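Local coordinates for protein vanadium-dependent haloperoxidase (Zobellia galactanivorans, PDB 4CIT) that probably catalyses the vanadate-dependent oxidation of iodide by hydrogen peroxide, as a bacterial vanadium iodoperoxidase of the PAP2 superfamily, at residues K316-F325 with V370-E381; H291-K302 with F383-E394. All coordinates share one frame; numbering follows the deposited sequence.

Contact 1: K316-F325 with V370-E381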
loop_
_atom_site.group_PDB
_atom_site.type_symbol
_atom_site.label_atom_id
_atom_site.label_comp_id
_atom_site.label_asym_id
_atom_site.label_seq_id
_atom_site.Cartn_x
_atom_site.Cartn_y
_atom_site.Cartn_z
ATOM N N LYS A 316 -9.959 0.548 -5.519
ATOM C CA LYS A 316 -9.864 -0.902 -5.553
ATOM C C LYS A 316 -8.401 -1.341 -5.150
ATOM O O LYS A 316 -8.260 -2.306 -4.374
ATOM C CB LYS A 316 -10.303 -1.434 -6.909
ATOM C CG LYS A 316 -10.645 -2.899 -6.892
ATOM C CD LYS A 316 -11.065 -3.470 -8.250
ATOM C CE LYS A 316 -12.259 -2.858 -8.887
ATOM N NZ LYS A 316 -12.840 -3.714 -9.994
ATOM N N ALA A 317 -7.416 -0.635 -5.612
ATOM C CA ALA A 317 -5.981 -0.945 -5.310
ATOM C C ALA A 317 -5.632 -0.749 -3.841
ATOM O O ALA A 317 -5.015 -1.645 -3.184
ATOM C CB ALA A 317 -5.018 -0.211 -6.200
ATOM N N SER A 318 -6.089 0.380 -3.278
ATOM C CA SER A 318 -5.739 0.697 -1.914
ATOM C C SER A 318 -6.471 -0.231 -0.941
ATOM O O SER A 318 -5.881 -0.611 0.075
ATOM C CB SER A 318 -5.867 2.169 -1.599
ATOM O OG SER A 318 -7.212 2.582 -1.694
ATOM N N VAL A 319 -7.742 -0.528 -1.173
ATOM C CA VAL A 319 -8.431 -1.503 -0.350
ATOM C C VAL A 319 -7.788 -2.900 -0.375
ATOM O O VAL A 319 -7.504 -3.508 0.657
ATOM C CB VAL A 319 -9.906 -1.558 -0.715
ATOM C CG1 VAL A 319 -10.568 -2.714 -0.055
ATOM C CG2 VAL A 319 -10.568 -0.222 -0.316
ATOM N N ALA A 320 -7.431 -3.364 -1.566
ATOM C CA ALA A 320 -6.719 -4.609 -1.671
ATOM C C ALA A 320 -5.381 -4.569 -0.906
ATOM O O ALA A 320 -5.068 -5.589 -0.230
ATOM C CB ALA A 320 -6.531 -5.009 -3.110
ATOM N N MET A 321 -4.570 -3.520 -1.066
ATOM C CA MET A 321 -3.304 -3.477 -0.395
ATOM C C MET A 321 -3.443 -3.469 1.134
ATOM O O MET A 321 -2.565 -4.006 1.835
ATOM C CB MET A 321 -2.479 -2.312 -0.874
ATOM C CG MET A 321 -1.935 -2.521 -2.271
ATOM S SD MET A 321 -0.753 -1.206 -2.772
ATOM C CE MET A 321 -1.773 0.062 -3.288
ATOM N N ALA A 322 -4.459 -2.783 1.647
ATOM C CA ALA A 322 -4.633 -2.667 3.104
ATOM C C ALA A 322 -4.956 -4.094 3.577
ATOM O O ALA A 322 -4.329 -4.568 4.587
ATOM C CB ALA A 322 -5.741 -1.726 3.454
ATOM N N ASP A 323 -5.800 -4.850 2.850
ATOM C CA ASP A 323 -6.085 -6.248 3.249
ATOM C C ASP A 323 -4.848 -7.173 3.077
ATOM O O ASP A 323 -4.586 -8.056 3.905
ATOM C CB ASP A 323 -7.365 -6.793 2.586
ATOM C CG ASP A 323 -8.682 -6.271 3.312
ATOM O OD1 ASP A 323 -8.583 -5.342 4.253
ATOM O OD2 ASP A 323 -9.751 -6.836 2.937
ATOM N N ALA A 324 -4.042 -6.880 2.079
ATOM C CA ALA A 324 -2.795 -7.629 1.857
ATOM C C ALA A 324 -1.805 -7.469 3.045
ATOM O O ALA A 324 -1.173 -8.459 3.537
ATOM C CB ALA A 324 -2.170 -7.230 0.569
ATOM N N PHE A 325 -1.683 -6.256 3.592
ATOM C CA PHE A 325 -0.849 -6.036 4.763
ATOM C C PHE A 325 -1.376 -6.817 5.962
ATOM O O PHE A 325 -0.584 -7.284 6.764
ATOM C CB PHE A 325 -0.634 -4.555 5.026
ATOM C CG PHE A 325 0.505 -3.965 4.283
ATOM C CD1 PHE A 325 1.791 -4.238 4.702
ATOM C CD2 PHE A 325 0.290 -3.104 3.216
ATOM C CE1 PHE A 325 2.849 -3.683 4.012
ATOM C CE2 PHE A 325 1.360 -2.468 2.596
ATOM C CZ PHE A 325 2.637 -2.799 2.991
ATOM N N VAL A 370 3.713 -10.020 -1.020
ATOM C CA VAL A 370 2.293 -10.101 -0.846
ATOM C C VAL A 370 1.612 -8.840 -1.441
ATOM O O VAL A 370 0.584 -8.948 -2.134
ATOM C CB VAL A 370 1.884 -10.372 0.623
ATOM C CG1 VAL A 370 0.362 -10.382 0.734
ATOM C CG2 VAL A 370 2.403 -11.708 1.222
ATOM N N VAL A 371 2.107 -7.643 -1.092
ATOM C CA VAL A 371 1.464 -6.380 -1.464
ATOM C C VAL A 371 1.570 -6.189 -2.941
ATOM O O VAL A 371 0.602 -5.859 -3.585
ATOM C CB VAL A 371 1.998 -5.175 -0.673
ATOM C CG1 VAL A 371 1.309 -3.876 -1.034
ATOM C CG2 VAL A 371 1.830 -5.473 0.829
ATOM N N SER A 372 2.705 -6.550 -3.550
ATOM C CA SER A 372 2.861 -6.461 -5.012
ATOM C C SER A 372 2.006 -7.434 -5.730
ATOM O O SER A 372 1.457 -7.119 -6.794
ATOM C CB SER A 372 4.322 -6.749 -5.402
ATOM O OG SER A 372 5.072 -5.719 -4.816
ATOM N N GLY A 373 1.870 -8.640 -5.186
ATOM C CA GLY A 373 0.978 -9.640 -5.736
ATOM C C GLY A 373 -0.459 -9.153 -5.823
ATOM O O GLY A 373 -1.147 -9.271 -6.846
ATOM N N ALA A 374 -0.917 -8.616 -4.742
ATOM C CA ALA A 374 -2.280 -8.098 -4.665
ATOM C C ALA A 374 -2.457 -6.893 -5.575
ATOM O O ALA A 374 -3.516 -6.808 -6.306
ATOM C CB ALA A 374 -2.637 -7.753 -3.243
ATOM N N ALA A 375 -1.572 -5.925 -5.452
ATOM C CA ALA A 375 -1.710 -4.724 -6.239
ATOM C C ALA A 375 -1.682 -5.052 -7.758
ATOM O O ALA A 375 -2.394 -4.427 -8.557
ATOM C CB ALA A 375 -0.644 -3.736 -5.862
ATOM N N SER A 376 -0.748 -5.882 -8.177
ATOM C CA SER A 376 -0.642 -6.357 -9.540
ATOM C C SER A 376 -1.941 -6.957 -10.140
ATOM O O SER A 376 -2.360 -6.706 -11.319
ATOM C CB SER A 376 0.384 -7.455 -9.580
ATOM O OG SER A 376 0.716 -7.721 -10.932
ATOM N N VAL A 377 -2.553 -7.798 -9.355
ATOM C CA VAL A 377 -3.835 -8.407 -9.734
ATOM C C VAL A 377 -4.910 -7.370 -9.955
ATOM O O VAL A 377 -5.620 -7.363 -10.954
ATOM C CB VAL A 377 -4.280 -9.477 -8.724
ATOM C CG1 VAL A 377 -5.727 -9.832 -8.920
ATOM C CG2 VAL A 377 -3.402 -10.710 -8.891
ATOM N N VAL A 378 -5.044 -6.443 -9.012
ATOM C CA VAL A 378 -6.023 -5.362 -9.151
ATOM C C VAL A 378 -5.754 -4.492 -10.350
ATOM O O VAL A 378 -6.678 -4.270 -11.151
ATOM C CB VAL A 378 -6.108 -4.470 -7.860
ATOM C CG1 VAL A 378 -7.064 -3.306 -8.097
ATOM C CG2 VAL A 378 -6.584 -5.329 -6.726
ATOM N N LEU A 379 -4.505 -4.064 -10.561
ATOM C CA LEU A 379 -4.221 -3.170 -11.675
ATOM C C LEU A 379 -4.353 -3.895 -13.008
ATOM O O LEU A 379 -4.744 -3.292 -14.019
ATOM C CB LEU A 379 -2.811 -2.528 -11.521
ATOM C CG LEU A 379 -2.765 -1.582 -10.296
ATOM C CD1 LEU A 379 -1.333 -1.061 -10.144
ATOM C CD2 LEU A 379 -3.703 -0.409 -10.309
ATOM N N THR A 380 -3.985 -5.172 -12.999
ATOM C CA THR A 380 -4.202 -5.979 -14.214
ATOM C C THR A 380 -5.696 -6.065 -14.555
ATOM O O THR A 380 -6.099 -5.966 -15.705
ATOM C CB THR A 380 -3.579 -7.321 -14.077
ATOM O OG1 THR A 380 -2.173 -7.127 -13.791
ATOM C CG2 THR A 380 -3.795 -8.182 -15.371
ATOM N N GLU A 381 -6.531 -6.220 -13.560
ATOM C CA GLU A 381 -7.957 -6.305 -13.762
ATOM C C GLU A 381 -8.506 -4.957 -14.229
ATOM O O GLU A 381 -9.333 -4.941 -15.140
ATOM C CB GLU A 381 -8.705 -6.696 -12.515
ATOM C CG GLU A 381 -10.225 -6.942 -12.715
ATOM C CD GLU A 381 -11.136 -5.698 -12.686
ATOM O OE1 GLU A 381 -10.979 -4.811 -11.804
ATOM O OE2 GLU A 381 -12.045 -5.599 -13.602
#

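Contact 2: H291-K302 with F383-E394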
loop_
_atom_site.group_PDB
_atom_site.type_symbol
_atom_site.label_atom_id
_atom_site.label_comp_id
_atom_site.label_asym_id
_atom_site.label_seq_id
_atom_site.Cartn_x
_atom_site.Cartn_y
_atom_site.Cartn_z
ATOM N N HIS A 291 4.562 2.881 -3.216
ATOM C CA HIS A 291 5.118 2.705 -4.524
ATOM C C HIS A 291 4.027 2.204 -5.494
ATOM O O HIS A 291 3.937 2.722 -6.639
ATOM C CB HIS A 291 6.247 1.723 -4.415
ATOM C CG HIS A 291 7.079 1.565 -5.651
ATOM N ND1 HIS A 291 8.388 1.129 -5.588
ATOM C CD2 HIS A 291 6.831 1.804 -6.956
ATOM C CE1 HIS A 291 8.922 1.161 -6.796
ATOM N NE2 HIS A 291 7.969 1.460 -7.662
ATOM N N TRP A 292 3.195 1.275 -5.036
ATOM C CA TRP A 292 2.115 0.768 -5.890
ATOM C C TRP A 292 1.014 1.791 -6.131
ATOM O O TRP A 292 0.416 1.773 -7.169
ATOM C CB TRP A 292 1.601 -0.594 -5.393
ATOM C CG TRP A 292 2.550 -1.689 -5.810
ATOM C CD1 TRP A 292 3.582 -2.215 -5.054
ATOM C CD2 TRP A 292 2.610 -2.334 -7.073
ATOM N NE1 TRP A 292 4.263 -3.177 -5.785
ATOM C CE2 TRP A 292 3.696 -3.228 -7.043
ATOM C CE3 TRP A 292 1.878 -2.206 -8.246
ATOM C CZ2 TRP A 292 4.012 -4.042 -8.135
ATOM C CZ3 TRP A 292 2.153 -3.039 -9.313
ATOM C CH2 TRP A 292 3.245 -3.923 -9.255
ATOM N N MET A 293 0.770 2.666 -5.178
ATOM C CA MET A 293 -0.075 3.802 -5.391
ATOM C C MET A 293 0.473 4.693 -6.487
ATOM O O MET A 293 -0.269 5.192 -7.337
ATOM C CB MET A 293 -0.386 4.597 -4.106
ATOM C CG MET A 293 -1.193 3.847 -3.126
ATOM S SD MET A 293 -2.903 3.452 -3.653
ATOM C CE MET A 293 -3.492 5.077 -3.829
ATOM N N GLY A 294 1.791 4.856 -6.537
ATOM C CA GLY A 294 2.425 5.553 -7.541
ATOM C C GLY A 294 2.296 4.908 -8.933
ATOM O O GLY A 294 2.056 5.625 -9.953
ATOM N N ILE A 295 2.401 3.565 -8.990
ATOM C CA ILE A 295 2.179 2.837 -10.242
ATOM C C ILE A 295 0.721 2.934 -10.678
ATOM O O ILE A 295 0.497 3.127 -11.904
ATOM C CB ILE A 295 2.613 1.361 -10.096
ATOM C CG1 ILE A 295 4.123 1.350 -9.816
ATOM C CG2 ILE A 295 2.206 0.488 -11.265
ATOM C CD1 ILE A 295 4.702 0.034 -9.493
ATOM N N ALA A 296 -0.203 2.936 -9.723
ATOM C CA ALA A 296 -1.606 3.134 -10.097
ATOM C C ALA A 296 -1.833 4.493 -10.748
ATOM O O ALA A 296 -2.562 4.613 -11.719
ATOM C CB ALA A 296 -2.472 2.994 -8.917
ATOM N N LYS A 297 -1.186 5.505 -10.218
ATOM C CA LYS A 297 -1.237 6.839 -10.794
ATOM C C LYS A 297 -0.680 6.913 -12.217
ATOM O O LYS A 297 -1.287 7.510 -13.135
ATOM C CB LYS A 297 -0.484 7.804 -9.858
ATOM C CG LYS A 297 -0.344 9.217 -10.484
ATOM C CD LYS A 297 0.386 10.294 -9.627
ATOM C CE LYS A 297 1.780 9.891 -9.102
ATOM N NZ LYS A 297 2.445 10.977 -8.266
ATOM N N ILE A 298 0.500 6.315 -12.421
ATOM C CA ILE A 298 1.127 6.240 -13.717
ATOM C C ILE A 298 0.200 5.660 -14.768
ATOM O O ILE A 298 0.039 6.245 -15.891
ATOM C CB ILE A 298 2.473 5.474 -13.670
ATOM C CG1 ILE A 298 3.484 6.313 -12.938
ATOM C CG2 ILE A 298 2.973 5.253 -15.073
ATOM C CD1 ILE A 298 4.749 5.574 -12.510
ATOM N N ALA A 299 -0.494 4.587 -14.399
ATOM C CA ALA A 299 -1.402 3.879 -15.289
ATOM C C ALA A 299 -2.643 4.722 -15.558
ATOM O O ALA A 299 -3.129 4.795 -16.675
ATOM C CB ALA A 299 -1.827 2.550 -14.695
ATOM N N ALA A 300 -3.198 5.314 -14.524
ATOM C CA ALA A 300 -4.333 6.157 -14.722
ATOM C C ALA A 300 -4.033 7.389 -15.583
ATOM O O ALA A 300 -4.865 7.782 -16.388
ATOM C CB ALA A 300 -4.914 6.604 -13.413
ATOM N N ARG A 301 -2.865 8.029 -15.404
ATOM C CA ARG A 301 -2.510 9.199 -16.201
ATOM C C ARG A 301 -2.226 8.777 -17.648
ATOM O O ARG A 301 -2.714 9.433 -18.625
ATOM C CB ARG A 301 -1.340 9.953 -15.590
ATOM C CG ARG A 301 -1.635 10.553 -14.225
ATOM C CD ARG A 301 -2.626 11.753 -14.233
ATOM N NE ARG A 301 -3.976 11.316 -14.552
ATOM C CZ ARG A 301 -4.732 10.615 -13.680
ATOM N NH1 ARG A 301 -4.308 10.343 -12.361
ATOM N NH2 ARG A 301 -5.894 10.209 -14.105
ATOM N N LYS A 302 -1.525 7.645 -17.830
ATOM C CA LYS A 302 -1.119 7.118 -19.183
ATOM C C LYS A 302 -2.342 6.757 -20.065
ATOM O O LYS A 302 -2.282 6.901 -21.268
ATOM C CB LYS A 302 -0.192 5.893 -19.056
ATOM C CG LYS A 302 0.405 5.377 -20.361
ATOM C CD LYS A 302 1.459 4.254 -20.145
ATOM C CE LYS A 302 1.931 3.655 -21.478
ATOM N NZ LYS A 302 1.266 2.336 -21.846
ATOM N N PHE A 383 -6.724 -2.147 -15.687
ATOM C CA PHE A 383 -6.046 -1.532 -16.804
ATOM C C PHE A 383 -5.555 -2.521 -17.869
ATOM O O PHE A 383 -5.202 -2.120 -18.972
ATOM C CB PHE A 383 -4.868 -0.711 -16.353
ATOM C CG PHE A 383 -5.223 0.473 -15.531
ATOM C CD1 PHE A 383 -5.890 1.544 -16.124
ATOM C CD2 PHE A 383 -4.880 0.534 -14.198
ATOM C CE1 PHE A 383 -6.166 2.716 -15.384
ATOM C CE2 PHE A 383 -5.246 1.671 -13.436
ATOM C CZ PHE A 383 -5.835 2.753 -14.068
ATOM N N GLY A 384 -5.560 -3.795 -17.523
ATOM C CA GLY A 384 -5.283 -4.887 -18.490
ATOM C C GLY A 384 -3.882 -5.464 -18.263
ATOM O O GLY A 384 -3.067 -4.924 -17.485
ATOM N N ASP A 385 -3.678 -6.646 -18.852
ATOM C CA ASP A 385 -2.372 -7.335 -18.900
ATOM C C ASP A 385 -1.584 -6.749 -19.960
ATOM O O ASP A 385 -2.089 -6.035 -20.800
ATOM C CB ASP A 385 -2.529 -8.876 -19.068
ATOM C CG ASP A 385 -1.241 -9.686 -18.628
ATOM O OD1 ASP A 385 -0.312 -9.145 -17.958
ATOM O OD2 ASP A 385 -1.211 -10.897 -18.984
ATOM N N ASN A 386 -0.274 -6.990 -19.910
ATOM C CA ASN A 386 0.621 -6.418 -20.890
ATOM C C ASN A 386 0.569 -4.893 -20.946
ATOM O O ASN A 386 0.688 -4.271 -21.996
ATOM C CB ASN A 386 0.448 -7.088 -22.286
ATOM C CG ASN A 386 0.939 -8.510 -22.301
ATOM O OD1 ASN A 386 1.735 -8.934 -21.447
ATOM N ND2 ASN A 386 0.432 -9.294 -23.249
ATOM N N PHE A 387 0.386 -4.264 -19.755
ATOM C CA PHE A 387 0.341 -2.840 -19.656
ATOM C C PHE A 387 1.773 -2.341 -19.434
ATOM O O PHE A 387 2.345 -2.478 -18.327
ATOM C CB PHE A 387 -0.559 -2.388 -18.474
ATOM C CG PHE A 387 -0.837 -0.946 -18.440
ATOM C CD1 PHE A 387 0.052 -0.076 -17.839
ATOM C CD2 PHE A 387 -1.985 -0.420 -18.999
ATOM C CE1 PHE A 387 -0.167 1.290 -17.830
ATOM C CE2 PHE A 387 -2.228 0.947 -18.979
ATOM C CZ PHE A 387 -1.321 1.804 -18.391
ATOM N N SER A 388 2.378 -1.798 -20.481
ATOM C CA SER A 388 3.756 -1.359 -20.356
ATOM C C SER A 388 3.787 0.050 -19.721
ATOM O O SER A 388 2.938 0.917 -19.925
ATOM C CB SER A 388 4.508 -1.446 -21.693
ATOM O OG SER A 388 3.992 -0.436 -22.527
ATOM N N PHE A 389 4.797 0.285 -18.909
ATOM C CA PHE A 389 4.944 1.558 -18.250
ATOM C C PHE A 389 6.347 1.824 -17.790
ATOM O O PHE A 389 7.180 0.885 -17.602
ATOM C CB PHE A 389 3.927 1.716 -17.043
ATOM C CG PHE A 389 4.159 0.797 -15.896
ATOM C CD1 PHE A 389 3.655 -0.470 -15.933
ATOM C CD2 PHE A 389 4.892 1.217 -14.754
ATOM C CE1 PHE A 389 3.907 -1.383 -14.879
ATOM C CE2 PHE A 389 5.093 0.357 -13.707
ATOM C CZ PHE A 389 4.589 -0.939 -13.755
ATOM N N ASP A 390 6.654 3.128 -17.715
ATOM C CA ASP A 390 7.889 3.638 -17.088
ATOM C C ASP A 390 7.597 4.031 -15.683
ATOM O O ASP A 390 6.745 4.932 -15.432
ATOM C CB ASP A 390 8.389 4.826 -17.882
ATOM C CG ASP A 390 8.844 4.433 -19.294
ATOM O OD1 ASP A 390 9.269 3.294 -19.536
ATOM O OD2 ASP A 390 8.704 5.276 -20.215
ATOM N N ASP A 391 8.310 3.421 -14.741
ATOM C CA ASP A 391 8.068 3.659 -13.320
ATOM C C ASP A 391 9.027 4.731 -12.832
ATOM O O ASP A 391 10.218 4.393 -12.583
ATOM C CB ASP A 391 8.236 2.365 -12.510
ATOM C CG ASP A 391 8.073 2.547 -11.004
ATOM O OD1 ASP A 391 7.828 3.716 -10.541
ATOM O OD2 ASP A 391 8.128 1.524 -10.288
ATOM N N ASP A 392 8.602 5.964 -12.766
ATOM C CA ASP A 392 9.390 7.097 -12.220
ATOM C C ASP A 392 9.055 7.447 -10.773
ATOM O O ASP A 392 9.417 8.530 -10.273
ATOM C CB ASP A 392 9.244 8.350 -13.088
ATOM C CG ASP A 392 7.866 8.986 -13.011
ATOM O OD1 ASP A 392 6.938 8.310 -12.542
ATOM O OD2 ASP A 392 7.708 10.133 -13.586
ATOM N N THR A 393 8.488 6.485 -10.035
ATOM C CA THR A 393 8.036 6.764 -8.688
ATOM C C THR A 393 9.156 7.037 -7.711
ATOM O O THR A 393 8.927 7.769 -6.749
ATOM C CB THR A 393 7.176 5.622 -8.105
ATOM O OG1 THR A 393 7.933 4.405 -8.056
ATOM C CG2 THR A 393 5.959 5.402 -8.931
ATOM N N GLU A 394 10.330 6.475 -7.957
ATOM C CA GLU A 394 11.486 6.523 -7.101
ATOM C C GLU A 394 12.447 7.630 -7.490
ATOM O O GLU A 394 13.387 7.898 -6.747
ATOM C CB GLU A 394 12.227 5.174 -7.142
ATOM C CG GLU A 394 11.420 3.922 -6.697
ATOM C CD GLU A 394 11.135 3.851 -5.166
ATOM O OE1 GLU A 394 11.920 4.414 -4.376
ATOM O OE2 GLU A 394 10.235 3.138 -4.701
#

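Contact 1: K316-F325 with V370-E381
Lys316 meets both Val378 and Glu381 at one end of an antiparallel helix pair in the PAP2-type helical bundle, where the short axes of 316-325 and 370-381 lie 8.7 Å apart with their directions 156° from each other. The lysine runs its methylenes past Val378 CG1, and a bend at its third torsion turns its end toward the glutamate. There NZ donates to Glu381 OE1 at 2.8 Å, arriving from above the carboxylate plane, 39° out of it, in a salt bridge between a buried lysine and Glu381, the exposed residue of an otherwise buried contact. Replacing Lys316 by an alanine would remove its ammonium and outer methylenes, and is likely to leave the Glu381 carboxylate without this mate and to thin the cover over Val378 CG1.

Ala317 and Ala320 add methyl contacts, Ala320 CB lying 3.6 Å from Val378 CG2, so the two branches of that valine serve different residues of the facing helix. The next residue, Met321, crosses Val371 at about a right angle: its CG touches Val371 CG1 at 3.7 Å, and SD rests against Ala375 CB. Trp292 of helix 288-302 also touches Met321. Ala324 permits the nearest backbone approach, its CA 5.5 Å from Val371 CA, and its methyl meets Ala374 CB at 3.9 Å; the alanines at 317, 320, 324, 374 and 375 are consistent with so close an approach.

Phe325 closes the row, with Pro59 and Ser63 of helix 59-80 also against its side chain, and lies about 7 Å from a bound vanadate at its nearest side-chain approach. Val371, with CG1 anti to its own N, aims that branch at Met321 and the other at the phenylalanine: CG2 stands 3.5 Å from the Phe325 ring centroid, 13° off the normal, a CH-pi contact centred over one face.

Contact 2: H291-K302 with F383-E394
Ala299 touches two aromatic rings of 383-394, Phe383 and Phe387, at the apolar centre of this contact, where the last turns of helix 288-302 are covered by the segment leading from Phe383 into strand 389-391. Its CB sits over one face of Phe383, 3.8 Å from the ring centroid and 18° off the normal, a CH-pi contact, while Phe387 CE1 comes within 3.8 Å of the same Ala299 CB. Phe407 of helix 407-420 backs this cluster. One turn earlier, Ile295 CG2 touches Phe389 CZ at 3.7 Å, the two side chains crossing at about a right angle.

Farther out, Ile298 CD1 reaches the end of the strand and the turn beyond, against Asp390 O, Asp392 OD1 and, in the one of its two conformers described here, Thr393 CG2. In that conformer the threonine methyl also lies over the backbone of Gly294, a position where a CB would clash. At the helix end, Lys302 extends along the surface, bends at its last torsion, and donates through NZ to Ser388 O at 2.9 Å; this ammonium also lies over the Phe387 face in a cation-pi contact, 4.6 Å from the centroid.

The other polar edge is built round His291, whose side chain is about 11 Å from a bound vanadate. Its NE2 donates to Asp391 OD2 at 2.6 Å, nearly straight at 175°, in the imidazole plane and on the syn lone pair, although ring and carboxylate planes are 64° apart. Trp266 stacks on the imidazole. Asp391 OD1 accepts from Thr393 N, which defines an Asx turn, and, in the same conformer, from Thr393 OG1. This division of labour is consistent with Asp391 coupling the imidazole, through OD2, to the turn it holds through OD1.

Helix 288-302 comes first along the chain and supplies the opening half of contact 2; helix 307-335 follows directly with the opening half of contact 1. After 44 intervening residues, helix 367-383 returns antiparallel to close contact 1, and the chain then continues through strand 389-391 to close contact 2. The smaller loop therefore lies wholly within the larger one, and the two do not cross. Their centres are 13 Å apart, joined through Trp292, whose NE1 probably hydrogen-bonds Ser372 OG at 2.8 Å, and through Met293, whose SD packs against Met321 CE. Together they tie three helices and a two-stranded antiparallel sheet into one block.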